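Local coordinates for protein probable FAD-dependent oxidoreductase PA4991 (Pseudomonas aeruginosa PAO1, PDB 5EZ7) that probably acts as an FAD-dependent oxidoreductase, a monomer that binds one FAD and whose physiological substrate is unknown, at residues A[71-75]-A[348-352]; A[327-333]-A[352-357]; A[76-80]-A[151-155]. One frame throughout, in Å; residues are numbered along the deposited sequence.

In the fold
All three contacts are largely buried, and contacts 1 and 2 share helix 350-364, meeting at D352. Contact 1 lies nearest the cofactor and is almost wholly apolar across its two segments; its backbone polar groups turn outward, A348 N to the flavin and A348 O to W79 of contact 3. Contact 2, on the outermost strand 332-336 of the six-stranded sheet, adds to its apolar row a bond from A331 N to D352, whose oxygen also pairs with R356 within the helix; its R327 is exposed. Contact 3 packs helix 75-82, whose first residue, M75, belongs to contact 1, against strand 153-155 through an aromatic pair, with T151 and R80 at its outer margin. A D355-R78 salt bridge joins contacts 2 and 3.

Contact 1 of 3, residues A[71-75]-A[348-352]; sequences AIADM and ALAPD. With FAD (flavin-adenine dinucleotide), chain B.
M75 has the most surface buried here, and its side chain lies against the backbone of A348 and the ring of P351. CG stands beside the backbone N (chi1 -75°), and further bends at chi2 and chi3 bring SD onto A348 O and alongside the P351 ring. SD approaches A348 O to 3.2 Å, while the same sulfur is 3.8 Å from P351 CG; the two side chains run past each other in opposite directions. M75 thus packs against an oxygen that also accepts a hydrogen bond from W79 NE1, one turn further along the same helix. L349, at the N-cap position, rests its branched end against both M75 and I72: CD2 is 4.1 Å from M75 CG, and CG is 3.7 Å from I72 CD1. The I72 and L349 side chains cross at about a right angle. In I72, chi1 puts CG1 anti to the backbone N (-167°), and a bend at chi2 turns CD1 toward L349 and to 4.0 Å from A348 CB. A71 closes the far end, its CB 3.9 Å from D352 OD1, a packing contact; the charge of D352 is met through OD2, by R356. On the cofactor side, A348 N donates to FAD O2 at 2.8 Å with a nearly straight N-H...O angle of 172°. A backbone amide meeting the flavin O2 just ahead of a helix, which may help stabilise negative charge on the reduced ring, is consistent with the FAD-binding Rossmann-type fold of the DAO family.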
# COMPACT_ATOMS: atom_id res chain seq x y z
N ALA A 71 0.07 14.99 8.88
CA ALA A 71 0.25 14.43 7.54
C ALA A 71 -0.85 13.42 7.22
O ALA A 71 -1.54 13.55 6.22
CB ALA A 71 1.63 13.82 7.41
N ILE A 72 -1.04 12.44 8.11
CA ILE A 72 -2.13 11.46 7.98
C ILE A 72 -3.55 12.07 7.95
O ILE A 72 -4.39 11.59 7.20
CB ILE A 72 -2.02 10.36 9.08
CG1 ILE A 72 -2.93 9.18 8.78
CG2 ILE A 72 -2.37 10.90 10.45
CD1 ILE A 72 -2.47 8.39 7.60
N ALA A 73 -3.80 13.10 8.75
CA ALA A 73 -5.16 13.71 8.89
C ALA A 73 -5.75 14.25 7.58
O ALA A 73 -6.97 14.25 7.36
CB ALA A 73 -5.12 14.82 9.93
N ASP A 74 -4.86 14.71 6.71
CA ASP A 74 -5.22 15.24 5.41
C ASP A 74 -5.33 14.18 4.29
O ASP A 74 -5.70 14.51 3.17
CB ASP A 74 -4.20 16.32 5.04
CG ASP A 74 -4.74 17.31 4.04
OD1 ASP A 74 -5.82 17.89 4.30
OD2 ASP A 74 -4.10 17.50 2.98
N MET A 75 -5.03 12.91 4.58
CA MET A 75 -4.97 11.89 3.52
C MET A 75 -6.35 11.58 2.89
O MET A 75 -6.47 11.69 1.68
CB MET A 75 -4.23 10.64 3.99
CG MET A 75 -2.70 10.79 4.08
SD MET A 75 -1.81 11.39 2.59
CE MET A 75 -1.38 13.03 3.12
N ALA A 348 -2.05 4.76 2.84
CA ALA A 348 -2.62 6.07 2.99
C ALA A 348 -1.66 7.21 2.78
O ALA A 348 -2.04 8.25 2.25
CB ALA A 348 -3.21 6.19 4.40
N LEU A 349 -0.42 7.02 3.24
CA LEU A 349 0.64 8.04 3.29
C LEU A 349 1.57 8.03 2.05
O LEU A 349 2.62 8.69 2.04
CB LEU A 349 1.46 7.82 4.58
CG LEU A 349 0.85 8.28 5.91
CD1 LEU A 349 1.66 7.78 7.11
CD2 LEU A 349 0.81 9.78 5.99
N ALA A 350 1.20 7.30 1.02
CA ALA A 350 1.99 7.31 -0.20
C ALA A 350 2.10 8.70 -0.80
O ALA A 350 3.16 9.06 -1.25
CB ALA A 350 1.45 6.35 -1.23
N PRO A 351 1.02 9.51 -0.76
CA PRO A 351 1.19 10.88 -1.25
C PRO A 351 2.15 11.78 -0.41
O PRO A 351 2.66 12.78 -0.92
CB PRO A 351 -0.25 11.44 -1.24
CG PRO A 351 -1.16 10.29 -1.00
CD PRO A 351 -0.35 9.27 -0.28
N ASP A 352 2.33 11.46 0.86
CA ASP A 352 3.27 12.16 1.73
C ASP A 352 4.70 11.73 1.38
O ASP A 352 5.63 12.53 1.42
CB ASP A 352 2.94 11.91 3.22
CG ASP A 352 3.82 12.72 4.16
OD1 ASP A 352 3.70 13.97 4.15
OD2 ASP A 352 4.66 12.13 4.89
PA FAD B . 5.40 -2.68 -1.28
O1A FAD B . 3.94 -2.66 -1.62
O2A FAD B . 5.98 -3.80 -0.47
O5B FAD B . 6.18 -2.55 -2.65
C5B FAD B . 7.57 -2.77 -2.76
C4B FAD B . 7.82 -3.23 -4.18
O4B FAD B . 9.23 -3.29 -4.42
C3B FAD B . 7.22 -4.62 -4.43
O3B FAD B . 6.32 -4.60 -5.54
C2B FAD B . 8.44 -5.48 -4.69
O2B FAD B . 8.24 -6.54 -5.61
C1B FAD B . 9.47 -4.46 -5.18
N9A FAD B . 10.86 -4.87 -4.95
C8A FAD B . 11.36 -5.43 -3.83
N7A FAD B . 12.67 -5.69 -3.98
C5A FAD B . 13.03 -5.28 -5.20
C6A FAD B . 14.27 -5.28 -5.98
N6A FAD B . 15.39 -5.76 -5.42
N1A FAD B . 14.26 -4.76 -7.22
C2A FAD B . 13.12 -4.28 -7.76
N3A FAD B . 11.94 -4.25 -7.11
C4A FAD B . 11.84 -4.74 -5.85
N1 FAD B . -1.99 0.92 5.00
C2 FAD B . -3.09 1.70 4.98
O2 FAD B . -2.95 2.94 4.83
N3 FAD B . -4.33 1.20 5.12
C4 FAD B . -4.56 -0.10 5.30
O4 FAD B . -5.72 -0.54 5.41
C4X FAD B . -3.42 -1.01 5.32
N5 FAD B . -3.59 -2.34 5.50
C5X FAD B . -2.53 -3.17 5.51
C6 FAD B . -2.75 -4.53 5.68
C7 FAD B . -1.70 -5.42 5.69
C7M FAD B . -1.96 -6.89 5.86
C8 FAD B . -0.31 -4.92 5.50
C8M FAD B . 0.88 -5.84 5.50
C9 FAD B . -0.10 -3.56 5.35
C9A FAD B . -1.15 -2.65 5.35
N10 FAD B . -0.96 -1.25 5.18
C10 FAD B . -2.08 -0.41 5.15
C1' FAD B . 0.36 -0.67 4.98
C2' FAD B . 0.66 -0.67 3.49
O2' FAD B . 0.29 -1.92 2.89
C3' FAD B . 2.13 -0.36 3.23
O3' FAD B . 2.52 0.74 4.07
C4' FAD B . 2.36 -0.00 1.77
O4' FAD B . 1.56 -0.81 0.89
C5' FAD B . 3.81 -0.18 1.38
O5' FAD B . 4.00 0.32 0.05
P FAD B . 5.43 0.15 -0.65
O1P FAD B . 5.28 0.47 -2.11
O2P FAD B . 6.39 0.91 0.19
O3P FAD B . 5.77 -1.39 -0.39

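Contact 2 of 3, residues A[327-333]-A[352-357]; sequences RPDNAFL and DFADRV
The outer margin of the six-stranded sheet of the FAD-binding fold packs here on helix 350-364, with A331 and L333 of the chain entering edge strand 332-336 facing F353, R356 and V357. A331 CB fits against the helix, 3.7 Å from F353 CB, and its N donates to D352 OD2 at 3.0 Å (N-H...O 156°), using the anti lone pair of that oxygen. OD2 also pairs with R356 NE one helical turn on, a salt bridge of 2.9 Å whose hydrogen-bond geometry is weak, so one carboxylate oxygen holds both the loop and the arginine. Strands 332-336 and 339-343 form a beta hairpin, and the contact folds the helix that follows back on its first strand. The R356 guanidinium lies with A331 O 3.5 Å above one face, and its NH2 reaches N330 OD1 at 3.1 Å in a weak, bent bond, the amide and guanidinium planes standing 59° apart. L333 extends from the strand with CG anti to the backbone N (chi1 -173°), which brings CD2 to 3.7 Å from V357 CG2. F332 O sits in the plane of the F353 ring, at its edge, 3.8 Å from CE1.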
# COMPACT_ATOMS: atom_id res chain seq x y z
N ARG A 327 9.26 10.86 12.29
CA ARG A 327 8.02 11.45 12.80
C ARG A 327 6.93 10.40 12.60
O ARG A 327 6.72 9.95 11.47
CB ARG A 327 7.68 12.71 12.02
CG ARG A 327 8.55 13.90 12.39
CD ARG A 327 8.13 15.13 11.64
NE ARG A 327 8.77 16.31 12.23
CZ ARG A 327 8.40 17.57 12.02
NH1 ARG A 327 7.40 17.88 11.19
NH2 ARG A 327 9.06 18.56 12.63
N PRO A 328 6.24 9.97 13.67
CA PRO A 328 5.33 8.83 13.54
C PRO A 328 4.25 8.76 12.42
O PRO A 328 4.34 7.86 11.56
CB PRO A 328 4.71 8.74 14.93
CG PRO A 328 5.85 9.12 15.81
CD PRO A 328 6.56 10.24 15.08
N ASP A 329 3.24 9.64 12.37
CA ASP A 329 2.17 9.44 11.33
C ASP A 329 2.59 10.07 9.99
O ASP A 329 1.83 10.83 9.39
CB ASP A 329 0.82 10.01 11.77
CG ASP A 329 0.31 9.44 13.11
OD1 ASP A 329 0.39 8.21 13.31
OD2 ASP A 329 -0.22 10.22 13.95
N ASN A 330 3.81 9.77 9.56
CA ASN A 330 4.45 10.36 8.35
C ASN A 330 5.17 9.30 7.57
O ASN A 330 5.56 8.25 8.12
CB ASN A 330 5.47 11.44 8.70
CG ASN A 330 4.86 12.61 9.43
OD1 ASN A 330 4.56 13.63 8.81
ND2 ASN A 330 4.68 12.48 10.74
N ALA A 331 5.34 9.55 6.28
CA ALA A 331 6.21 8.74 5.48
C ALA A 331 7.61 8.98 6.01
O ALA A 331 7.85 9.98 6.67
CB ALA A 331 6.12 9.16 4.02
N PHE A 332 8.51 8.04 5.75
CA PHE A 332 9.94 8.19 6.10
C PHE A 332 10.81 8.27 4.81
O PHE A 332 10.66 7.45 3.87
CB PHE A 332 10.37 7.02 7.00
CG PHE A 332 11.85 7.01 7.29
CD1 PHE A 332 12.75 6.42 6.40
CD2 PHE A 332 12.36 7.64 8.42
CE1 PHE A 332 14.10 6.45 6.67
CE2 PHE A 332 13.72 7.69 8.67
CZ PHE A 332 14.59 7.08 7.81
N LEU A 333 11.72 9.22 4.79
CA LEU A 333 12.70 9.34 3.72
C LEU A 333 14.06 9.68 4.26
O LEU A 333 14.17 10.48 5.16
CB LEU A 333 12.28 10.43 2.75
CG LEU A 333 13.09 10.60 1.46
CD1 LEU A 333 13.14 9.36 0.61
CD2 LEU A 333 12.46 11.71 0.65
N ASP A 352 2.33 11.46 0.86
CA ASP A 352 3.27 12.16 1.73
C ASP A 352 4.70 11.73 1.38
O ASP A 352 5.63 12.53 1.42
CB ASP A 352 2.94 11.91 3.22
CG ASP A 352 3.82 12.72 4.16
OD1 ASP A 352 3.70 13.97 4.15
OD2 ASP A 352 4.66 12.13 4.89
N PHE A 353 4.86 10.47 1.00
CA PHE A 353 6.17 9.95 0.55
C PHE A 353 6.61 10.67 -0.71
O PHE A 353 7.72 11.20 -0.73
CB PHE A 353 6.14 8.43 0.36
CG PHE A 353 7.43 7.85 -0.17
CD1 PHE A 353 8.52 7.64 0.68
CD2 PHE A 353 7.55 7.50 -1.50
CE1 PHE A 353 9.70 7.10 0.21
CE2 PHE A 353 8.74 6.95 -1.98
CZ PHE A 353 9.81 6.76 -1.13
N ALA A 354 5.73 10.73 -1.71
CA ALA A 354 5.92 11.58 -2.88
C ALA A 354 6.28 13.04 -2.54
O ALA A 354 7.25 13.55 -3.05
CB ALA A 354 4.73 11.50 -3.82
N ASP A 355 5.51 13.70 -1.68
CA ASP A 355 5.82 15.11 -1.26
C ASP A 355 7.22 15.25 -0.69
O ASP A 355 7.88 16.23 -0.97
CB ASP A 355 4.88 15.63 -0.16
CG ASP A 355 3.43 15.77 -0.62
OD1 ASP A 355 3.17 15.98 -1.82
OD2 ASP A 355 2.52 15.66 0.26
N ARG A 356 7.66 14.26 0.09
CA ARG A 356 8.96 14.33 0.75
C ARG A 356 10.06 14.19 -0.28
O ARG A 356 11.05 14.92 -0.19
CB ARG A 356 9.10 13.34 1.90
CG ARG A 356 8.53 13.90 3.20
CD ARG A 356 7.86 12.84 4.05
NE ARG A 356 7.27 13.42 5.27
CZ ARG A 356 7.92 13.66 6.42
NH1 ARG A 356 9.22 13.35 6.53
NH2 ARG A 356 7.29 14.21 7.47
N VAL A 357 9.86 13.33 -1.27
CA VAL A 357 10.81 13.21 -2.36
C VAL A 357 10.82 14.50 -3.20
O VAL A 357 11.92 15.01 -3.53
CB VAL A 357 10.53 11.98 -3.24
CG1 VAL A 357 11.36 12.01 -4.51
CG2 VAL A 357 10.82 10.69 -2.47

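Contact 3 of 3, residues A[76-80]-A[151-155]; sequences PRRWR and TEIVF
W79 and F155, with I153 and P76 beside them, form the tightly packed part of this contact. The two rings make an edge-to-face (T-shaped) pair, centroids 5.3 Å apart and planes at 67°. The edge of the indole six-membered ring points to the phenyl face: W79 CE3 stands 3.7 Å above it, offset toward the rim. Next to them I153 pushes its tip into the helix backbone. With CG1 placed beside its own backbone N (chi1 -44°), CD1 comes to 3.6 Å from P76 O and 3.7 Å from R80 N, the two ends of an intrahelical hydrogen bond, and to 3.9 Å from W79 CB. P76 is buried as well, its CB 3.7 Å from T151 O. The loose side is that of exposed T151 and partly exposed R80: R80 NH2 stays 4.2 Å from T151 O, and the arginine makes its salt bridge through NH1 with E99 instead. Helix 75-82 and strand 153-155 come within 9.9 Å at their local axes, with 48° between their directions. The strand is the middle one of a three-stranded antiparallel sheet, between 52-53, which includes the FAD-binding I52, and 96-98; on the helix, W79 also packs on W21 of helix 17-28 and on P351 of helix 350-364.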
# COMPACT_ATOMS: atom_id res chain seq x y z
N PRO A 76 -7.40 11.29 3.69
CA PRO A 76 -8.70 11.05 3.02
C PRO A 76 -9.14 12.18 2.07
O PRO A 76 -9.58 11.89 0.96
CB PRO A 76 -9.70 10.87 4.18
CG PRO A 76 -8.84 10.58 5.38
CD PRO A 76 -7.55 11.33 5.15
N ARG A 77 -8.98 13.44 2.45
CA ARG A 77 -9.30 14.53 1.52
C ARG A 77 -8.45 14.44 0.24
O ARG A 77 -8.95 14.45 -0.87
CB ARG A 77 -9.12 15.89 2.21
CG ARG A 77 -9.50 17.10 1.37
CD ARG A 77 -9.02 18.41 2.02
NE ARG A 77 -7.56 18.50 2.11
CZ ARG A 77 -6.74 18.82 1.10
NH1 ARG A 77 -7.22 19.09 -0.10
NH2 ARG A 77 -5.42 18.86 1.28
N ARG A 78 -7.14 14.34 0.42
CA ARG A 78 -6.26 14.23 -0.74
C ARG A 78 -6.56 13.06 -1.70
O ARG A 78 -6.58 13.26 -2.90
CB ARG A 78 -4.81 14.24 -0.28
CG ARG A 78 -4.40 15.64 0.19
CD ARG A 78 -2.94 15.74 0.64
NE ARG A 78 -2.01 15.50 -0.45
CZ ARG A 78 -0.69 15.44 -0.29
NH1 ARG A 78 -0.15 15.62 0.92
NH2 ARG A 78 0.10 15.19 -1.34
N TRP A 79 -6.86 11.88 -1.18
CA TRP A 79 -7.17 10.72 -2.02
C TRP A 79 -8.51 10.87 -2.70
O TRP A 79 -8.65 10.56 -3.88
CB TRP A 79 -7.18 9.45 -1.21
CG TRP A 79 -5.85 8.98 -0.81
CD1 TRP A 79 -5.08 9.50 0.12
CD2 TRP A 79 -5.17 7.85 -1.32
NE1 TRP A 79 -3.93 8.79 0.25
CE2 TRP A 79 -3.96 7.76 -0.63
CE3 TRP A 79 -5.45 6.91 -2.30
CZ2 TRP A 79 -3.03 6.78 -0.88
CZ3 TRP A 79 -4.53 5.91 -2.55
CH2 TRP A 79 -3.33 5.85 -1.82
N ARG A 80 -9.49 11.39 -1.96
CA ARG A 80 -10.80 11.75 -2.52
C ARG A 80 -10.65 12.69 -3.71
O ARG A 80 -11.17 12.41 -4.79
CB ARG A 80 -11.70 12.38 -1.43
CG ARG A 80 -13.07 12.91 -1.90
CD ARG A 80 -14.14 11.84 -1.97
NE ARG A 80 -14.51 11.36 -0.63
CZ ARG A 80 -15.39 10.39 -0.37
NH1 ARG A 80 -16.06 9.75 -1.35
NH2 ARG A 80 -15.61 10.03 0.89
N THR A 151 -14.78 9.77 7.52
CA THR A 151 -14.38 10.36 6.23
C THR A 151 -13.41 9.46 5.50
O THR A 151 -13.19 9.65 4.32
CB THR A 151 -13.68 11.74 6.39
OG1 THR A 151 -12.47 11.60 7.18
CG2 THR A 151 -14.63 12.78 7.02
N GLU A 152 -12.79 8.54 6.22
CA GLU A 152 -11.91 7.54 5.64
C GLU A 152 -12.59 6.76 4.50
O GLU A 152 -13.79 6.60 4.49
CB GLU A 152 -11.42 6.59 6.74
CG GLU A 152 -10.63 7.25 7.88
CD GLU A 152 -10.02 6.24 8.87
OE1 GLU A 152 -9.29 6.70 9.81
OE2 GLU A 152 -10.24 5.00 8.71
N ILE A 153 -11.80 6.30 3.54
CA ILE A 153 -12.29 5.74 2.28
C ILE A 153 -11.67 4.39 2.17
O ILE A 153 -10.54 4.19 2.68
CB ILE A 153 -11.71 6.45 1.03
CG1 ILE A 153 -11.70 7.96 1.14
CG2 ILE A 153 -12.47 6.08 -0.22
CD1 ILE A 153 -10.70 8.59 0.17
N VAL A 154 -12.32 3.48 1.44
CA VAL A 154 -11.70 2.18 1.12
C VAL A 154 -11.62 1.92 -0.37
O VAL A 154 -12.64 1.84 -1.04
CB VAL A 154 -12.45 1.01 1.75
CG1 VAL A 154 -11.70 -0.29 1.51
CG2 VAL A 154 -12.66 1.29 3.24
N PHE A 155 -10.39 1.73 -0.85
CA PHE A 155 -10.05 1.65 -2.26
C PHE A 155 -9.98 0.19 -2.64
O PHE A 155 -9.57 -0.61 -1.85
CB PHE A 155 -8.67 2.30 -2.56
CG PHE A 155 -8.75 3.73 -3.02
CD1 PHE A 155 -9.03 4.74 -2.12
CD2 PHE A 155 -8.55 4.08 -4.35
CE1 PHE A 155 -9.13 6.08 -2.53
CE2 PHE A 155 -8.65 5.41 -4.76
CZ PHE A 155 -8.96 6.41 -3.85